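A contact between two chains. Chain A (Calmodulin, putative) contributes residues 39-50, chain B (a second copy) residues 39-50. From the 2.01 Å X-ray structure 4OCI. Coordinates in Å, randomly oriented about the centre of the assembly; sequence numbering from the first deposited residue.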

HETATM    1  N   MSE A  39      -4.476  -6.899  -9.623  1.00 26.60           N
HETATM    2  CA  MSE A  39      -3.638  -7.337  -8.514  1.00 25.03           C
HETATM    3  C   MSE A  39      -3.986  -6.621  -7.192  1.00 22.67           C
HETATM    4  O   MSE A  39      -4.731  -5.672  -7.209  1.00 20.88           O
ATOM      5  N   GLU A  40      -3.462  -7.126  -6.052  1.00 21.51           N
ATOM      6  CA  GLU A  40      -3.829  -6.662  -4.740  1.00 22.11           C
ATOM      7  C   GLU A  40      -3.381  -5.231  -4.626  1.00 21.50           C
ATOM      8  O   GLU A  40      -2.293  -4.910  -5.056  1.00 21.27           O
ATOM      9  N   THR A  41      -4.196  -4.421  -3.971  1.00 19.79           N
ATOM     10  CA  THR A  41      -3.841  -3.049  -3.644  1.00 19.90           C
ATOM     11  C   THR A  41      -2.514  -2.960  -2.921  1.00 19.91           C
ATOM     12  O   THR A  41      -1.704  -2.029  -3.165  1.00 19.37           O
ATOM     13  N   SER A  42      -2.266  -3.848  -1.981  1.00 17.37           N
ATOM     14  CA  SER A  42      -1.042  -3.710  -1.148  1.00 19.53           C
ATOM     15  C   SER A  42       0.174  -4.018  -2.015  1.00 19.75           C
ATOM     16  O   SER A  42       1.249  -3.602  -1.690  1.00 20.58           O
ATOM     17  N   ALA A  43       0.029  -4.781  -3.075  1.00 19.18           N
ATOM     18  CA  ALA A  43       1.177  -5.087  -3.952  1.00 20.55           C
ATOM     19  C   ALA A  43       1.496  -3.841  -4.848  1.00 19.40           C
ATOM     20  O   ALA A  43       2.673  -3.479  -5.070  1.00 18.40           O
ATOM     21  N   ILE A  44       0.446  -3.225  -5.350  1.00 17.07           N
ATOM     22  CA  ILE A  44       0.562  -1.922  -6.084  1.00 17.14           C
ATOM     23  C   ILE A  44       1.224  -0.875  -5.162  1.00 18.78           C
ATOM     24  O   ILE A  44       2.131  -0.178  -5.576  1.00 17.85           O
ATOM     25  N   ALA A  45       0.785  -0.786  -3.912  1.00 17.92           N
ATOM     26  CA  ALA A  45       1.275   0.193  -2.938  1.00 19.96           C
ATOM     27  C   ALA A  45       2.713  -0.074  -2.572  1.00 19.60           C
ATOM     28  O   ALA A  45       3.513   0.852  -2.392  1.00 20.35           O
ATOM     29  N   SER A  46       3.057  -1.348  -2.483  1.00 19.55           N
ATOM     30  CA  SER A  46       4.408  -1.747  -2.223  1.00 21.23           C
ATOM     31  C   SER A  46       5.361  -1.316  -3.367  1.00 21.13           C
ATOM     32  O   SER A  46       6.449  -0.881  -3.128  1.00 21.61           O
ATOM     33  N   THR A  47       4.954  -1.485  -4.627  1.00 21.96           N
ATOM     34  CA  THR A  47       5.748  -0.996  -5.771  1.00 21.85           C
ATOM     35  C   THR A  47       5.887   0.518  -5.690  1.00 20.77           C
ATOM     36  O   THR A  47       6.958   1.062  -5.897  1.00 19.32           O
ATOM     37  N   TYR A  48       4.786   1.201  -5.374  1.00 19.41           N
ATOM     38  CA  TYR A  48       4.862   2.673  -5.201  1.00 19.17           C
ATOM     39  C   TYR A  48       5.900   3.041  -4.104  1.00 19.39           C
ATOM     40  O   TYR A  48       6.724   3.950  -4.287  1.00 20.00           O
ATOM     41  N   ASN A  49       5.848   2.360  -2.957  1.00 18.37           N
ATOM     42  CA  ASN A  49       6.718   2.658  -1.835  1.00 21.26           C
ATOM     43  C   ASN A  49       8.212   2.509  -2.245  1.00 24.28           C
ATOM     44  O   ASN A  49       9.063   3.310  -1.883  1.00 24.91           O
ATOM     45  N   SER A  50       8.508   1.517  -3.055  1.00 25.52           N
ATOM     46  CA  SER A  50       9.897   1.262  -3.463  1.00 29.03           C
ATOM     47  C   SER A  50      10.332   2.172  -4.608  1.00 30.02           C
ATOM     48  O   SER A  50      11.499   2.251  -4.926  1.00 34.18           O
TER
HETATM   49  N   MSE B  39       3.671   7.312   9.658  1.00 26.60           N
HETATM   50  CA  MSE B  39       4.436   6.927   8.480  1.00 25.03           C
HETATM   51  C   MSE B  39       3.561   6.840   7.211  1.00 22.67           C
HETATM   52  O   MSE B  39       2.360   6.890   7.313  1.00 20.88           O
ATOM     53  N   GLU B  40       4.196   6.749   6.020  1.00 21.51           N
ATOM     54  CA  GLU B  40       3.516   6.823   4.754  1.00 22.11           C
ATOM     55  C   GLU B  40       2.606   5.629   4.660  1.00 21.50           C
ATOM     56  O   GLU B  40       3.006   4.544   5.024  1.00 21.27           O
ATOM     57  N   THR B  41       1.430   5.842   4.092  1.00 19.79           N
ATOM     58  CA  THR B  41       0.500   4.766   3.791  1.00 19.90           C
ATOM     59  C   THR B  41       1.147   3.662   2.981  1.00 19.91           C
ATOM     60  O   THR B  41       0.878   2.454   3.201  1.00 19.37           O
ATOM     61  N   SER B  42       1.946   4.012   1.995  1.00 17.37           N
ATOM     62  CA  SER B  42       2.487   2.968   1.085  1.00 19.53           C
ATOM     63  C   SER B  42       3.502   2.129   1.854  1.00 19.75           C
ATOM     64  O   SER B  42       3.765   1.026   1.470  1.00 20.58           O
ATOM     65  N   ALA B  43       4.111   2.654   2.893  1.00 19.18           N
ATOM     66  CA  ALA B  43       5.085   1.869   3.678  1.00 20.55           C
ATOM     67  C   ALA B  43       4.321   0.853   4.593  1.00 19.40           C
ATOM     68  O   ALA B  43       4.725  -0.322   4.745  1.00 18.40           O
ATOM     69  N   ILE B  44       3.247   1.328   5.188  1.00 17.07           N
ATOM     70  CA  ILE B  44       2.307   0.447   5.958  1.00 17.14           C
ATOM     71  C   ILE B  44       1.778  -0.667   5.031  1.00 18.78           C
ATOM     72  O   ILE B  44       1.766  -1.824   5.405  1.00 17.85           O
ATOM     73  N   ALA B  45       1.364  -0.318   3.817  1.00 17.92           N
ATOM     74  CA  ALA B  45       0.786  -1.252   2.848  1.00 19.96           C
ATOM     75  C   ALA B  45       1.811  -2.250   2.374  1.00 19.60           C
ATOM     76  O   ALA B  45       1.511  -3.433   2.172  1.00 20.35           O
ATOM     77  N   SER B  46       3.039  -1.784   2.216  1.00 19.55           N
ATOM     78  CA  SER B  46       4.128  -2.639   1.849  1.00 21.23           C
ATOM     79  C   SER B  46       4.410  -3.704   2.938  1.00 21.13           C
ATOM     80  O   SER B  46       4.671  -4.833   2.641  1.00 21.61           O
ATOM     81  N   THR B  47       4.398  -3.320   4.217  1.00 21.96           N
ATOM     82  CA  THR B  47       4.541  -4.290   5.320  1.00 21.85           C
ATOM     83  C   THR B  47       3.387  -5.283   5.284  1.00 20.77           C
ATOM     84  O   THR B  47       3.581  -6.477   5.435  1.00 19.32           O
ATOM     85  N   TYR B  48       2.173  -4.776   5.069  1.00 19.41           N
ATOM     86  CA  TYR B  48       1.009  -5.690   4.944  1.00 19.17           C
ATOM     87  C   TYR B  48       1.237  -6.707   3.792  1.00 19.39           C
ATOM     88  O   TYR B  48       0.989  -7.913   3.949  1.00 20.00           O
ATOM     89  N   ASN B  49       1.680  -6.227   2.627  1.00 18.37           N
ATOM     90  CA  ASN B  49       1.866  -7.068   1.459  1.00 21.26           C
ATOM     91  C   ASN B  49       2.881  -8.208   1.759  1.00 24.28           C
ATOM     92  O   ASN B  49       2.699  -9.353   1.368  1.00 24.91           O
ATOM     93  N   SER B  50       3.914  -7.900   2.511  1.00 25.52           N
ATOM     94  CA  SER B  50       4.955  -8.893   2.812  1.00 29.03           C
ATOM     95  C   SER B  50       4.548  -9.817   3.956  1.00 30.02           C
ATOM     96  O   SER B  50       5.182 -10.822   4.196  1.00 34.18           O
TER

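The same helix from each copy crosses its partner about an exact two-fold axis, with their N-to-C directions 125° apart and their axes 7.7 Å apart at closest approach, so every contact described here occurs twice or lies across the axis. The firmest polar links are a symmetric pair of hydrogen bonds: A:Asn49 ND2 donates to B:Ser42 OG at 3.2 Å, and B:Asn49 ND2 to A:Ser42 OG at the same distance, each with an N-H...O angle of 156°. Both residues point their CA-to-CB bonds toward the partner helix; A:Asn49 and B:Asn49 are t (chi1 -180°, chi2 -107°) and A:Ser42 and B:Ser42 are p (64°). A:Ser42 OG and B:Ser42 OG are also hydrogen-bonded elsewhere in the structure.

On the axis, A:Ser46 OG and B:Ser46 OG face each other at 3.3 Å in a weak hydrogen bond whose donor could be either hydroxyl. Both serines are t (-177°); their CA-to-CB bonds run sideways, yet this rotamer brings the two OG atoms together where the CA atoms of A:Ser46 and B:Ser46 are 4.2 Å apart. Two waters extend the polar cluster across the interface. Water 1 lies 2.7 Å from B:Ser46 OG and 3.0 Å from A:Ser50 OG, and donates to A:Asn49 OD1 at 3.1 Å and, weakly, to A:Ser46 O at 3.4 Å. Water 2 repeats the arrangement with the chains exchanged. The amides of A:Asn49 and B:Asn49 are therefore each used at both ends, ND2 reaching the opposing serine and OD1 accepting from a water.

Around these links the helices pack closely. The methyls of A:Ala45 and B:Ala45, both directed toward the other helix, meet CB to CB at 3.3 Å. A:Ser42 CB sits 3.5 Å from B:Ala45 O and 3.9 Å from B:Tyr48 CD2, approaching that ring obliquely; B:Tyr48 is t (chi1 -176°, chi2 90°), its CA-to-CB bond sideways to the contact. A:Asn49 ND2 passes 3.5 Å from B:Ala43 CA and 3.6 Å from B:Ala43 CB, although B:Ala43 points away overall. Farther out, A:Glu40 OE2, on an m side chain at the N-cap position, comes within 3.9 Å of B:Asn49 ND2.

A:Ile44, B:Ile44, A:Thr47 and B:Thr47, all m at chi1, point away from the partner; A:Thr47 OG1 donates to A:Ala43 O at 3.1 Å within its own helix, and B:Thr47 OG1 does the same to B:Ala43 O. The selenomethionines A:Met39 and B:Met39 (p, t, m) stay out of reach. Together the two stretches bury 497 Å².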

HETATM    1  CB  MSE A  39      -2.136  -7.141  -8.878  1.00 27.56           C
HETATM    2  CG  MSE A  39      -1.627  -5.776  -8.690  1.00 31.20           C
HETATM    3 SE   MSE A  39       0.284  -5.524  -9.211  1.00 44.34          SE
HETATM    4  CE  MSE A  39       1.294  -7.066  -8.520  1.00 41.47           C
ATOM      5  CB  GLU A  40      -3.075  -7.413  -3.651  1.00 22.96           C
ATOM      6  CG  GLU A  40      -3.400  -8.827  -3.594  1.00 33.54           C
ATOM      7  CD  GLU A  40      -2.174  -9.676  -3.402  1.00 49.02           C
ATOM      8  OE1 GLU A  40      -2.299 -10.728  -2.716  1.00 56.85           O
ATOM      9  OE2 GLU A  40      -1.088  -9.326  -3.947  1.00 54.48           O
ATOM     10  CB  THR A  41      -4.972  -2.440  -2.807  1.00 20.27           C
ATOM     11  OG1 THR A  41      -6.093  -2.328  -3.680  1.00 19.66           O
ATOM     12  CG2 THR A  41      -4.642  -1.009  -2.281  1.00 18.93           C
ATOM     13  CB  SER A  42      -1.043  -4.644   0.073  1.00 19.79           C
ATOM     14  OG  SER A  42      -1.024  -6.051  -0.324  1.00 18.78           O
ATOM     15  CB  ALA A  43       0.858  -6.358  -4.895  1.00 19.27           C
ATOM     16  CB  ILE A  44      -0.880  -1.411  -6.534  1.00 16.99           C
ATOM     17  CG1 ILE A  44      -1.413  -2.434  -7.587  1.00 19.68           C
ATOM     18  CG2 ILE A  44      -0.768   0.015  -7.228  1.00 18.33           C
ATOM     19  CD1 ILE A  44      -2.876  -2.172  -8.144  1.00 20.36           C
ATOM     20  CB  ALA A  45       0.339   0.223  -1.642  1.00 18.10           C
ATOM     21  CB  SER A  46       4.422  -3.271  -2.102  1.00 23.60           C
ATOM     22  OG  SER A  46       5.704  -3.673  -1.791  1.00 25.76           O
ATOM     23  CB  THR A  47       5.023  -1.385  -7.111  1.00 21.68           C
ATOM     24  OG1 THR A  47       4.853  -2.813  -7.118  1.00 25.91           O
ATOM     25  CG2 THR A  47       5.779  -0.909  -8.400  1.00 22.72           C
ATOM     26  CB  TYR A  48       3.458   3.209  -4.859  1.00 15.37           C
ATOM     27  CG  TYR A  48       3.437   4.714  -4.771  1.00 19.69           C
ATOM     28  CD1 TYR A  48       3.162   5.485  -5.880  1.00 17.91           C
ATOM     29  CD2 TYR A  48       3.778   5.396  -3.545  1.00 19.41           C
ATOM     30  CE1 TYR A  48       3.161   6.934  -5.799  1.00 16.31           C
ATOM     31  CE2 TYR A  48       3.796   6.813  -3.453  1.00 18.70           C
ATOM     32  CZ  TYR A  48       3.457   7.568  -4.581  1.00 19.12           C
ATOM     33  OH  TYR A  48       3.463   8.952  -4.489  1.00 18.94           O
ATOM     34  CB  ASN A  49       6.393   1.742  -0.640  1.00 21.91           C
ATOM     35  CG  ASN A  49       7.266   2.024   0.522  1.00 22.78           C
ATOM     36  OD1 ASN A  49       8.140   1.244   0.804  1.00 28.84           O
ATOM     37  ND2 ASN A  49       7.116   3.196   1.145  1.00 21.00           N
ATOM     38  CB  SER A  50       9.998  -0.171  -3.945  1.00 27.64           C
ATOM     39  OG  SER A  50       9.914  -0.997  -2.791  1.00 32.84           O
TER
HETATM   40  CB  MSE B  39       5.172   5.581   8.745  1.00 27.56           C
HETATM   41  CG  MSE B  39       4.346   4.378   8.570  1.00 31.20           C
HETATM   42 SE   MSE B  39       5.286   2.661   8.967  1.00 44.34          SE
HETATM   43  CE  MSE B  39       7.075   2.766   8.153  1.00 41.47           C
ATOM     44  CB  GLU B  40       4.487   6.688   3.589  1.00 22.96           C
ATOM     45  CG  GLU B  40       5.442   7.778   3.504  1.00 33.54           C
ATOM     46  CD  GLU B  40       6.829   7.284   3.198  1.00 49.02           C
ATOM     47  OE1 GLU B  40       7.563   8.023   2.486  1.00 56.85           O
ATOM     48  OE2 GLU B  40       7.213   6.179   3.678  1.00 54.48           O
ATOM     49  CB  THR B  41      -0.708   5.358   3.056  1.00 20.27           C
ATOM     50  OG1 THR B  41      -1.389   6.172   4.008  1.00 19.66           O
ATOM     51  CG2 THR B  41      -1.715   4.275   2.560  1.00 18.93           C
ATOM     52  CB  SER B  42       3.160   3.556  -0.166  1.00 19.79           C
ATOM     53  OG  SER B  42       4.341   4.347   0.179  1.00 18.78           O
ATOM     54  CB  ALA B  43       5.998   2.835   4.595  1.00 19.27           C
ATOM     55  CB  ILE B  44       1.088   1.304   6.525  1.00 16.99           C
ATOM     56  CG1 ILE B  44       1.682   2.296   7.575  1.00 19.68           C
ATOM     57  CG2 ILE B  44       0.043   0.357   7.260  1.00 18.33           C
ATOM     58  CD1 ILE B  44       0.659   3.311   8.241  1.00 20.36           C
ATOM     59  CB  ALA B  45       0.129  -0.463   1.621  1.00 18.10           C
ATOM     60  CB  SER B  46       5.365  -1.758   1.673  1.00 23.60           C
ATOM     61  OG  SER B  46       6.414  -2.553   1.260  1.00 25.76           O
ATOM     62  CB  THR B  47       4.530  -3.523   6.693  1.00 21.68           C
ATOM     63  OG1 THR B  47       5.590  -2.553   6.661  1.00 25.91           O
ATOM     64  CG2 THR B  47       4.671  -4.460   7.942  1.00 22.72           C
ATOM     65  CB  TYR B  48      -0.263  -4.850   4.719  1.00 15.37           C
ATOM     66  CG  TYR B  48      -1.503  -5.708   4.686  1.00 19.69           C
ATOM     67  CD1 TYR B  48      -2.211  -5.974   5.838  1.00 17.91           C
ATOM     68  CD2 TYR B  48      -1.944  -6.338   3.464  1.00 19.41           C
ATOM     69  CE1 TYR B  48      -3.394  -6.814   5.809  1.00 16.31           C
ATOM     70  CE2 TYR B  48      -3.090  -7.175   3.422  1.00 18.70           C
ATOM     71  CZ  TYR B  48      -3.822  -7.381   4.597  1.00 19.12           C
ATOM     72  OH  TYR B  48      -4.948  -8.190   4.554  1.00 18.94           O
ATOM     73  CB  ASN B  49       2.338  -6.228   0.258  1.00 21.91           C
ATOM     74  CG  ASN B  49       2.534  -7.059  -0.951  1.00 22.78           C
ATOM     75  OD1 ASN B  49       3.655  -7.304  -1.320  1.00 28.84           O
ATOM     76  ND2 ASN B  49       1.453  -7.599  -1.520  1.00 21.00           N
ATOM     77  CB  SER B  50       6.210  -8.156   3.235  1.00 27.64           C
ATOM     78  OG  SER B  50       6.751  -7.565   2.060  1.00 32.84           O
TER
HETATM   79  O   HOH W   1       8.323  -1.576  -0.361  1.00 21.13           O
HETATM   80  O   HOH W   2       6.131  -5.850  -0.272  1.00 21.13           O